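Local coordinates for protein predicted component of a thermophile-specific DNA repair system, contains a RAMP domain (PDB 4N0L) that probably binds CRISPR RNA as the Csm3 RAMP subunit of the type III-A Csm complex, with an RRM-like fold and a bound zinc ion, at residues A[114-119]-A[242-247]; A[169-174]-A[235-240]; A[61-66]-A[76-81]; A[56-61]-A[246-251]. All blocks are in the same frame, centred on the assembly; numbering follows the deposited sequence.

Contact 1: A[114-119]-A[242-247]. With ZN (zinc ion), chain C.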
# COMPACT_ATOMS: atom_id res chain seq x y z
N THR A 114 5.19 -8.92 -15.32
CA THR A 114 4.07 -8.70 -14.41
C THR A 114 3.89 -7.23 -14.05
O THR A 114 4.80 -6.42 -14.20
CB THR A 114 4.23 -9.50 -13.10
OG1 THR A 114 5.43 -9.10 -12.43
CG2 THR A 114 4.27 -11.00 -13.39
N CYS A 115 2.69 -6.90 -13.57
CA CYS A 115 2.34 -5.53 -13.20
C CYS A 115 2.49 -5.32 -11.70
O CYS A 115 1.78 -5.95 -10.91
CB CYS A 115 0.92 -5.20 -13.64
SG CYS A 115 0.42 -3.48 -13.37
N PRO A 116 3.42 -4.44 -11.29
CA PRO A 116 3.66 -4.12 -9.88
C PRO A 116 2.42 -3.57 -9.19
O PRO A 116 2.13 -3.96 -8.05
CB PRO A 116 4.75 -3.05 -9.95
CG PRO A 116 5.42 -3.27 -11.26
CD PRO A 116 4.34 -3.72 -12.19
N VAL A 117 1.70 -2.67 -9.86
CA VAL A 117 0.48 -2.09 -9.31
C VAL A 117 -0.54 -3.16 -8.91
O VAL A 117 -0.96 -3.23 -7.75
CB VAL A 117 -0.19 -1.14 -10.31
CG1 VAL A 117 -1.51 -0.61 -9.74
CG2 VAL A 117 0.74 0.01 -10.66
N CYS A 118 -0.92 -3.99 -9.87
CA CYS A 118 -1.99 -4.96 -9.67
C CYS A 118 -1.56 -6.17 -8.84
O CYS A 118 -2.35 -6.69 -8.05
CB CYS A 118 -2.53 -5.41 -11.03
SG CYS A 118 -3.40 -4.10 -11.95
N ARG A 119 -0.32 -6.62 -8.99
CA ARG A 119 0.14 -7.80 -8.25
C ARG A 119 0.28 -7.49 -6.75
O ARG A 119 0.12 -8.38 -5.91
CB ARG A 119 1.47 -8.32 -8.82
CG ARG A 119 2.71 -7.61 -8.29
CD ARG A 119 3.92 -7.85 -9.17
NE ARG A 119 5.13 -7.27 -8.59
CZ ARG A 119 6.21 -6.91 -9.28
NH1 ARG A 119 6.24 -7.08 -10.59
NH2 ARG A 119 7.25 -6.38 -8.65
N LEU A 242 8.70 -5.00 -2.22
CA LEU A 242 9.04 -4.22 -1.04
C LEU A 242 9.44 -2.80 -1.42
O LEU A 242 9.06 -1.84 -0.76
CB LEU A 242 10.16 -4.89 -0.25
CG LEU A 242 9.79 -6.23 0.41
CD1 LEU A 242 10.96 -6.75 1.23
CD2 LEU A 242 8.54 -6.10 1.25
N LYS A 243 10.23 -2.68 -2.49
CA LYS A 243 10.63 -1.38 -3.01
C LYS A 243 9.43 -0.53 -3.39
O LYS A 243 9.36 0.64 -3.04
CB LYS A 243 11.55 -1.55 -4.23
CG LYS A 243 12.20 -0.26 -4.68
CD LYS A 243 12.29 -0.18 -6.20
CE LYS A 243 13.12 -1.32 -6.76
NZ LYS A 243 12.98 -1.43 -8.24
N TYR A 244 8.49 -1.14 -4.10
CA TYR A 244 7.32 -0.42 -4.58
C TYR A 244 6.32 -0.13 -3.46
O TYR A 244 5.69 0.92 -3.44
CB TYR A 244 6.65 -1.19 -5.72
CG TYR A 244 7.53 -1.31 -6.95
CD1 TYR A 244 8.31 -0.24 -7.36
CD2 TYR A 244 7.58 -2.48 -7.69
CE1 TYR A 244 9.11 -0.33 -8.48
CE2 TYR A 244 8.38 -2.58 -8.81
CZ TYR A 244 9.15 -1.50 -9.21
OH TYR A 244 9.95 -1.59 -10.32
N LEU A 245 6.20 -1.07 -2.52
CA LEU A 245 5.35 -0.87 -1.36
C LEU A 245 5.86 0.31 -0.53
O LEU A 245 5.09 1.21 -0.17
CB LEU A 245 5.29 -2.13 -0.50
CG LEU A 245 4.53 -1.98 0.82
CD1 LEU A 245 3.10 -1.53 0.57
CD2 LEU A 245 4.56 -3.28 1.61
N MET A 246 7.15 0.30 -0.23
CA MET A 246 7.79 1.41 0.48
C MET A 246 7.63 2.71 -0.30
O MET A 246 7.33 3.75 0.28
CB MET A 246 9.27 1.12 0.73
CG MET A 246 9.57 0.06 1.77
SD MET A 246 8.90 0.45 3.39
CE MET A 246 9.47 -0.97 4.33
N SER A 247 7.86 2.63 -1.61
CA SER A 247 7.74 3.80 -2.48
C SER A 247 6.34 4.41 -2.41
O SER A 247 6.20 5.63 -2.42
CB SER A 247 8.06 3.42 -3.92
OG SER A 247 9.37 2.89 -4.03
ZN ZN C . -1.87 -3.70 -13.66

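Contact 2: A[169-174]-A[235-240]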
# COMPACT_ATOMS: atom_id res chain seq x y z
N GLU A 169 -6.02 -11.20 -5.64
CA GLU A 169 -6.02 -10.68 -4.29
C GLU A 169 -4.72 -9.92 -4.02
O GLU A 169 -3.64 -10.39 -4.37
CB GLU A 169 -6.20 -11.81 -3.27
CG GLU A 169 -6.30 -11.34 -1.82
CD GLU A 169 -7.51 -10.46 -1.58
OE1 GLU A 169 -8.53 -10.63 -2.28
OE2 GLU A 169 -7.44 -9.59 -0.68
N ALA A 170 -4.85 -8.74 -3.42
CA ALA A 170 -3.70 -7.92 -3.07
C ALA A 170 -2.70 -8.67 -2.19
O ALA A 170 -3.09 -9.42 -1.30
CB ALA A 170 -4.15 -6.65 -2.35
N ARG A 171 -1.41 -8.47 -2.46
CA ARG A 171 -0.35 -9.03 -1.63
C ARG A 171 -0.18 -8.26 -0.32
O ARG A 171 0.42 -8.76 0.62
CB ARG A 171 0.97 -9.05 -2.40
CG ARG A 171 1.10 -10.23 -3.34
CD ARG A 171 2.36 -10.15 -4.18
NE ARG A 171 2.34 -11.12 -5.27
CZ ARG A 171 3.28 -11.23 -6.20
NH1 ARG A 171 4.33 -10.43 -6.17
NH2 ARG A 171 3.17 -12.14 -7.16
N VAL A 172 -0.70 -7.03 -0.27
CA VAL A 172 -0.57 -6.22 0.93
C VAL A 172 -1.91 -5.97 1.61
O VAL A 172 -2.94 -5.81 0.96
CB VAL A 172 0.09 -4.85 0.64
CG1 VAL A 172 1.53 -5.04 0.18
CG2 VAL A 172 -0.71 -4.06 -0.39
N ALA A 173 -1.88 -5.97 2.94
CA ALA A 173 -3.05 -5.63 3.73
C ALA A 173 -2.66 -4.66 4.84
O ALA A 173 -1.67 -4.88 5.55
CB ALA A 173 -3.69 -6.88 4.32
N PHE A 174 -3.42 -3.58 4.97
CA PHE A 174 -3.17 -2.58 5.99
C PHE A 174 -4.11 -2.77 7.17
O PHE A 174 -5.32 -2.88 6.99
CB PHE A 174 -3.33 -1.16 5.43
CG PHE A 174 -2.25 -0.75 4.48
CD1 PHE A 174 -1.31 0.20 4.85
CD2 PHE A 174 -2.17 -1.29 3.20
CE1 PHE A 174 -0.31 0.59 3.99
CE2 PHE A 174 -1.17 -0.90 2.33
CZ PHE A 174 -0.24 0.04 2.72
N GLY A 235 9.09 -15.36 -4.93
CA GLY A 235 10.42 -15.01 -4.45
C GLY A 235 11.18 -14.04 -5.33
O GLY A 235 11.91 -13.18 -4.84
N GLU A 236 11.01 -14.18 -6.64
CA GLU A 236 11.70 -13.34 -7.61
C GLU A 236 11.19 -11.90 -7.58
O GLU A 236 11.90 -10.98 -7.97
CB GLU A 236 11.55 -13.93 -9.01
CG GLU A 236 12.43 -15.15 -9.25
CD GLU A 236 11.99 -15.96 -10.45
OE1 GLU A 236 11.11 -16.83 -10.28
OE2 GLU A 236 12.52 -15.72 -11.56
N GLU A 237 9.95 -11.72 -7.13
CA GLU A 237 9.35 -10.39 -7.07
C GLU A 237 9.34 -9.81 -5.66
O GLU A 237 8.80 -8.73 -5.43
CB GLU A 237 7.92 -10.42 -7.62
CG GLU A 237 7.82 -10.40 -9.13
CD GLU A 237 6.47 -10.87 -9.64
OE1 GLU A 237 5.57 -11.09 -8.81
OE2 GLU A 237 6.32 -11.00 -10.87
N LEU A 238 9.93 -10.54 -4.72
CA LEU A 238 9.90 -10.17 -3.31
C LEU A 238 10.52 -8.79 -3.04
O LEU A 238 9.87 -7.91 -2.48
CB LEU A 238 10.63 -11.22 -2.47
CG LEU A 238 10.94 -10.84 -1.02
CD1 LEU A 238 9.65 -10.61 -0.26
CD2 LEU A 238 11.78 -11.91 -0.35
N GLU A 239 11.77 -8.62 -3.45
CA GLU A 239 12.48 -7.36 -3.20
C GLU A 239 11.84 -6.21 -3.97
O GLU A 239 11.70 -5.11 -3.44
CB GLU A 239 13.95 -7.49 -3.57
CG GLU A 239 14.72 -6.19 -3.43
CD GLU A 239 16.22 -6.39 -3.41
OE1 GLU A 239 16.68 -7.48 -3.79
OE2 GLU A 239 16.93 -5.45 -3.01
N SER A 240 11.45 -6.48 -5.21
CA SER A 240 10.82 -5.47 -6.05
C SER A 240 9.52 -4.98 -5.43
O SER A 240 9.25 -3.78 -5.43
CB SER A 240 10.56 -6.02 -7.45
OG SER A 240 11.43 -5.43 -8.40

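Contact 3: A[61-66]-A[76-81]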
# COMPACT_ATOMS: atom_id res chain seq x y z
N LEU A 61 -1.78 6.59 -5.64
CA LEU A 61 -0.58 7.39 -5.85
C LEU A 61 0.53 6.61 -6.56
O LEU A 61 1.22 7.15 -7.42
CB LEU A 61 -0.06 7.93 -4.51
CG LEU A 61 -1.02 8.84 -3.75
CD1 LEU A 61 -0.43 9.24 -2.41
CD2 LEU A 61 -1.36 10.07 -4.58
N PHE A 62 0.69 5.35 -6.19
CA PHE A 62 1.70 4.51 -6.82
C PHE A 62 1.43 4.29 -8.31
O PHE A 62 2.36 4.33 -9.12
CB PHE A 62 1.81 3.15 -6.13
CG PHE A 62 2.80 2.22 -6.78
CD1 PHE A 62 4.16 2.47 -6.70
CD2 PHE A 62 2.36 1.12 -7.50
CE1 PHE A 62 5.07 1.63 -7.32
CE2 PHE A 62 3.27 0.27 -8.12
CZ PHE A 62 4.62 0.53 -8.02
N GLU A 63 0.18 4.04 -8.66
CA GLU A 63 -0.16 3.75 -10.05
C GLU A 63 0.14 4.96 -10.93
O GLU A 63 0.63 4.81 -12.05
CB GLU A 63 -1.62 3.30 -10.18
CG GLU A 63 -2.68 4.39 -10.02
CD GLU A 63 -4.09 3.84 -10.13
OE1 GLU A 63 -4.25 2.69 -10.59
OE2 GLU A 63 -5.04 4.56 -9.76
N LEU A 64 -0.12 6.16 -10.41
CA LEU A 64 0.21 7.39 -11.12
C LEU A 64 1.71 7.57 -11.27
O LEU A 64 2.20 7.92 -12.34
CB LEU A 64 -0.38 8.60 -10.39
CG LEU A 64 -1.89 8.79 -10.51
CD1 LEU A 64 -2.34 10.00 -9.70
CD2 LEU A 64 -2.30 8.93 -11.97
N ALA A 65 2.44 7.32 -10.19
CA ALA A 65 3.89 7.44 -10.20
C ALA A 65 4.51 6.41 -11.14
O ALA A 65 5.46 6.71 -11.86
CB ALA A 65 4.46 7.28 -8.79
N TRP A 66 3.96 5.20 -11.12
CA TRP A 66 4.42 4.14 -12.00
C TRP A 66 4.21 4.53 -13.46
O TRP A 66 5.11 4.36 -14.29
CB TRP A 66 3.69 2.83 -11.69
CG TRP A 66 4.18 1.64 -12.47
CD1 TRP A 66 3.49 0.94 -13.41
CD2 TRP A 66 5.47 1.02 -12.37
NE1 TRP A 66 4.27 -0.08 -13.91
CE2 TRP A 66 5.49 -0.05 -13.29
CE3 TRP A 66 6.61 1.27 -11.61
CZ2 TRP A 66 6.60 -0.88 -13.45
CZ3 TRP A 66 7.72 0.45 -11.77
CH2 TRP A 66 7.70 -0.61 -12.69
N VAL A 76 -3.38 4.64 -22.54
CA VAL A 76 -2.85 3.28 -22.54
C VAL A 76 -2.87 2.67 -21.14
O VAL A 76 -3.25 1.52 -20.96
CB VAL A 76 -1.41 3.25 -23.09
CG1 VAL A 76 -0.79 1.87 -22.91
CG2 VAL A 76 -1.38 3.66 -24.55
N PHE A 77 -2.47 3.46 -20.15
CA PHE A 77 -2.32 2.96 -18.79
C PHE A 77 -3.67 2.66 -18.11
O PHE A 77 -3.81 1.66 -17.42
CB PHE A 77 -1.52 3.95 -17.94
CG PHE A 77 -1.18 3.43 -16.57
CD1 PHE A 77 -0.22 2.44 -16.41
CD2 PHE A 77 -1.80 3.94 -15.45
CE1 PHE A 77 0.10 1.96 -15.15
CE2 PHE A 77 -1.48 3.47 -14.18
CZ PHE A 77 -0.53 2.48 -14.04
N PHE A 78 -4.65 3.54 -18.31
CA PHE A 78 -5.93 3.40 -17.63
C PHE A 78 -7.01 2.80 -18.53
O PHE A 78 -8.04 2.33 -18.04
CB PHE A 78 -6.41 4.74 -17.09
CG PHE A 78 -5.58 5.26 -15.94
CD1 PHE A 78 -5.52 4.56 -14.74
CD2 PHE A 78 -4.86 6.44 -16.05
CE1 PHE A 78 -4.76 5.03 -13.68
CE2 PHE A 78 -4.11 6.91 -14.99
CZ PHE A 78 -4.06 6.21 -13.81
N GLY A 79 -6.77 2.82 -19.84
CA GLY A 79 -7.72 2.29 -20.81
C GLY A 79 -9.12 2.85 -20.66
O GLY A 79 -9.33 4.06 -20.68
N ALA A 80 -10.09 1.95 -20.48
CA ALA A 80 -11.49 2.33 -20.38
C ALA A 80 -11.80 3.05 -19.06
O ALA A 80 -12.89 3.61 -18.90
CB ALA A 80 -12.38 1.11 -20.54
N HIS A 81 -10.87 3.01 -18.12
CA HIS A 81 -11.04 3.70 -16.84
C HIS A 81 -10.57 5.15 -16.91
O HIS A 81 -10.66 5.88 -15.92
CB HIS A 81 -10.31 2.95 -15.73
CG HIS A 81 -11.01 1.69 -15.29
ND1 HIS A 81 -10.42 0.77 -14.45
CD2 HIS A 81 -12.24 1.21 -15.56
CE1 HIS A 81 -11.26 -0.23 -14.23
NE2 HIS A 81 -12.38 0.02 -14.90

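Contact 4: A[56-61]-A[246-251]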
# COMPACT_ATOMS: atom_id res chain seq x y z
N GLY A 56 -5.97 2.05 -0.45
CA GLY A 56 -6.52 2.75 -1.59
C GLY A 56 -5.69 3.96 -1.98
O GLY A 56 -5.40 4.18 -3.16
N ARG A 57 -5.30 4.75 -0.98
CA ARG A 57 -4.52 5.95 -1.22
C ARG A 57 -3.13 5.61 -1.75
O ARG A 57 -2.66 6.21 -2.71
CB ARG A 57 -4.42 6.79 0.06
CG ARG A 57 -3.60 8.06 -0.08
CD ARG A 57 -4.22 9.04 -1.06
NE ARG A 57 -3.51 10.31 -1.07
CZ ARG A 57 -3.58 11.21 -2.05
NH1 ARG A 57 -4.33 10.97 -3.12
NH2 ARG A 57 -2.90 12.34 -1.97
N ALA A 58 -2.48 4.64 -1.12
CA ALA A 58 -1.17 4.17 -1.57
C ALA A 58 -1.23 3.65 -3.00
O ALA A 58 -0.32 3.89 -3.80
CB ALA A 58 -0.64 3.10 -0.63
N ARG A 59 -2.30 2.93 -3.33
CA ARG A 59 -2.48 2.40 -4.68
C ARG A 59 -2.69 3.50 -5.71
O ARG A 59 -2.08 3.48 -6.78
CB ARG A 59 -3.67 1.44 -4.72
CG ARG A 59 -3.80 0.68 -6.03
CD ARG A 59 -5.09 -0.11 -6.10
NE ARG A 59 -5.06 -1.14 -7.14
CZ ARG A 59 -5.07 -0.89 -8.45
NH1 ARG A 59 -5.03 -1.90 -9.30
NH2 ARG A 59 -5.13 0.35 -8.90
N ALA A 60 -3.56 4.45 -5.38
CA ALA A 60 -3.89 5.55 -6.28
C ALA A 60 -2.66 6.40 -6.62
O ALA A 60 -2.52 6.87 -7.74
CB ALA A 60 -4.97 6.42 -5.66
N LEU A 61 -1.78 6.59 -5.64
CA LEU A 61 -0.58 7.39 -5.85
C LEU A 61 0.53 6.61 -6.56
O LEU A 61 1.22 7.15 -7.42
CB LEU A 61 -0.06 7.93 -4.51
CG LEU A 61 -1.02 8.84 -3.75
CD1 LEU A 61 -0.43 9.24 -2.41
CD2 LEU A 61 -1.36 10.07 -4.58
N MET A 246 7.15 0.30 -0.23
CA MET A 246 7.79 1.41 0.48
C MET A 246 7.63 2.71 -0.30
O MET A 246 7.33 3.75 0.28
CB MET A 246 9.27 1.12 0.73
CG MET A 246 9.57 0.06 1.77
SD MET A 246 8.90 0.45 3.39
CE MET A 246 9.47 -0.97 4.33
N SER A 247 7.86 2.63 -1.61
CA SER A 247 7.74 3.80 -2.48
C SER A 247 6.34 4.41 -2.41
O SER A 247 6.20 5.63 -2.42
CB SER A 247 8.06 3.42 -3.92
OG SER A 247 9.37 2.89 -4.03
N SER A 248 5.33 3.56 -2.34
CA SER A 248 3.95 4.04 -2.29
C SER A 248 3.72 4.79 -0.97
O SER A 248 3.01 5.79 -0.94
CB SER A 248 2.96 2.88 -2.45
OG SER A 248 2.91 2.06 -1.30
N LEU A 249 4.34 4.31 0.10
CA LEU A 249 4.24 4.97 1.40
C LEU A 249 4.97 6.31 1.38
O LEU A 249 4.52 7.28 1.98
CB LEU A 249 4.81 4.08 2.51
CG LEU A 249 4.10 2.73 2.70
CD1 LEU A 249 4.75 1.91 3.80
CD2 LEU A 249 2.62 2.95 2.99
N LYS A 250 6.11 6.35 0.69
CA LYS A 250 6.85 7.59 0.48
C LYS A 250 5.99 8.62 -0.26
O LYS A 250 6.02 9.81 0.06
CB LYS A 250 8.14 7.31 -0.29
CG LYS A 250 8.77 8.51 -0.98
CD LYS A 250 9.31 9.52 0.01
CE LYS A 250 10.11 10.60 -0.70
NZ LYS A 250 10.52 11.68 0.23
N LEU A 251 5.24 8.15 -1.24
CA LEU A 251 4.33 9.00 -2.01
C LEU A 251 3.21 9.55 -1.14
O LEU A 251 2.81 10.71 -1.28
CB LEU A 251 3.74 8.23 -3.19
CG LEU A 251 4.73 7.87 -4.30
CD1 LEU A 251 4.10 6.87 -5.25
CD2 LEU A 251 5.18 9.11 -5.04

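Contact 1: A[114-119]-A[242-247]
Pro116 and Tyr244 carry this contact. CB of Pro116 lies 3.7 Å from CD2 of the Tyr244 ring, and CG of Pro116 rests against CE2 at 3.9 Å. The approach is slanted. Arg119 meets the same side of the tyrosine differently: its NH2 sits at the ring edge, near the ring plane, 4.0 Å from Tyr244 CE2. The guanidinium and ring planes are 48° apart, so this is not a stack. No polar bond joins the two segments.

The next shell fixes these groups. Arg119 NE forms a salt bridge with Asp241, and NH1 makes a weak bond to Thr114 OG1 (2.8 Å). CA of Pro116 lies over one face of the guanidinium, offset toward its rim. The Tyr244 hydroxyl bonds to Glu111, while Trp66 meets the tyrosine ring edge-to-face. Pro116 also packs on Trp66.

Cys115 takes the N-cap position of helix 116-121. With chi1 -175°, its SG turns anti to the backbone N and binds zinc at 2.3 Å. Cys118, three residues on, binds the same ion through SG at 2.3 Å. His86 and Cys88 complete the site. The contact thus packs the back of a zinc site of three cysteines and one histidine, with its CxxC element at a helix start, against helix 238-255 of the RAMP fold.

Contact 2: A[169-174]-A[235-240]
A buried salt bridge joins the residue just before strand 172-174, an outermost strand of the antiparallel sheet within this chain, to Glu237, directly before residue 238 of helix 238-255. Arg171 and Glu237 make it, and they are the two residues that touch. Both guanidinium end nitrogens close on a single carboxylate oxygen. NH1 of Arg171 reaches OE1 of Glu237 at 3.0 Å, with an N-H...O angle of 148°. NH2 of Arg171 reaches the same OE1 at 3.1 Å, with an angle of 142°. Neither bond is straight, as expected when two donors share one acceptor.

OE1 lies in the guanidinium plane. NH1 meets it on the anti side, slightly out of the carboxylate plane, whereas NH2 comes nearly along the C-O bond. The two planes are 35° apart, and the side chains cross at about a right angle. The arginine chain is extended from CG to NE, which carries its charge across to the glutamate.

OE2 of Glu237 is held separately by the Thr114 hydroxyl, so both carboxylate oxygens have partners. Arg171 has other acids too: NH1 bridges to Asp241 and NE to Glu233. The three acids probably balance its charge and limit its rotation. Backbone bonds tie Arg171 to Arg231 of the neighbouring strand. The arrangement is a buried ion-pair network where an outermost strand of this chain's RRM-like sheet meets the start of helix 238-255.

Contact 3: A[61-66]-A[76-81]
The Phe77 ring meets the backbone of helix 51-69 obliquely. CZ of Phe77 lies 3.3 Å from the carbonyl O of Glu63, and CE2 is about as near. The ring gets there because CG is anti to the backbone N (chi1 -173°). CE1 of Phe77 then reaches the indole edge of Trp66, 3.9 Å from CD1 and near the indole plane.

Phe78 takes a different chi1, with CG beside the backbone N (-69°). Its ring edge faces two side chains. CE1 lies 3.8 Å from CD of Glu63, with carboxylate and ring planes nearly perpendicular at 87°. CZ lies 3.7 Å from CD2 of Leu64. CD2 of Phe77 sits over the centre of the Phe78 ring.

The extended Glu63 chain brings its carboxylate beside Phe78 and His86. OE1 bonds to His86 N and bridges to Arg59, while Phe77 stacks on His86 and its backbone O accepts from His86 ND1. Trp66 NE1 bonds to Trp109 O. The contact is largely aromatic, but the rings meet a carboxylate and a backbone carbonyl as well as Leu64 and Trp66. This is consistent with Glu63 and Phe77 acting as a second shell that helps to position the zinc-binding His86.

Contact 4: A[56-61]-A[246-251]
Ala58 packs its methyl against Ser248, with CB of Ala58 4.0 Å from CB of Ser248. This is helix-on-helix packing inside the RAMP domain, between helices 51-69 and 238-255. The small residues let the backbones come close: the Ala58 and Ser248 CA atoms are 5.2 Å apart. CB of Ser248 also approaches the carbonyl O of Ala58 at 3.7 Å.

The serine hydroxyl does not bond across the interface. It turns between its own backbone N and carbonyl carbon (chi1 72°) and bonds back to Leu245 O in its own helix, so this buried polar atom is satisfied locally. OG still lies 3.8 Å from CB of Ala58. Phe121 of helix 116-121 touches Ser248 as well.

One helical turn further on, Leu61 meets Leu251. Their CB atoms are 4.0 Å apart, so the leucines pack at their bases, and each then reaches over the other helix's backbone. Leu249 packs on Phe270 of strand 268-278. Within its own helix, CD2 of Leu61 lies above one face of the Arg57 guanidinium, offset toward the rim. The leucine exchange is reciprocal: CD1 of Leu61 lies 3.7 Å from O of Leu251, and CD1 of Leu251 lies 3.6 Å from O of Leu61.

Overall arrangement
All four contacts are largely buried; Leu64 in contact 3 and Leu251 in contact 4 are partly exposed. Contact 4 sits closest to the chain centre and contact 3 farthest out. Helix 238-255 serves contacts 1, 2 and 4, and helix 51-69 serves contacts 3 and 4. Contact 4 is close, mostly apolar helix packing away from the zinc. Contact 3 is largely aromatic and flanks the zinc-binding histidine, while contact 1 holds two zinc-binding cysteines. Contact 2 is a charged pair beside an outermost strand of this chain's sheet. Thr114 to Glu237 links contacts 1 and 2, Trp66 and Phe62 link 1 and 3, and Ala65 on Leu251 joins 3 to 4.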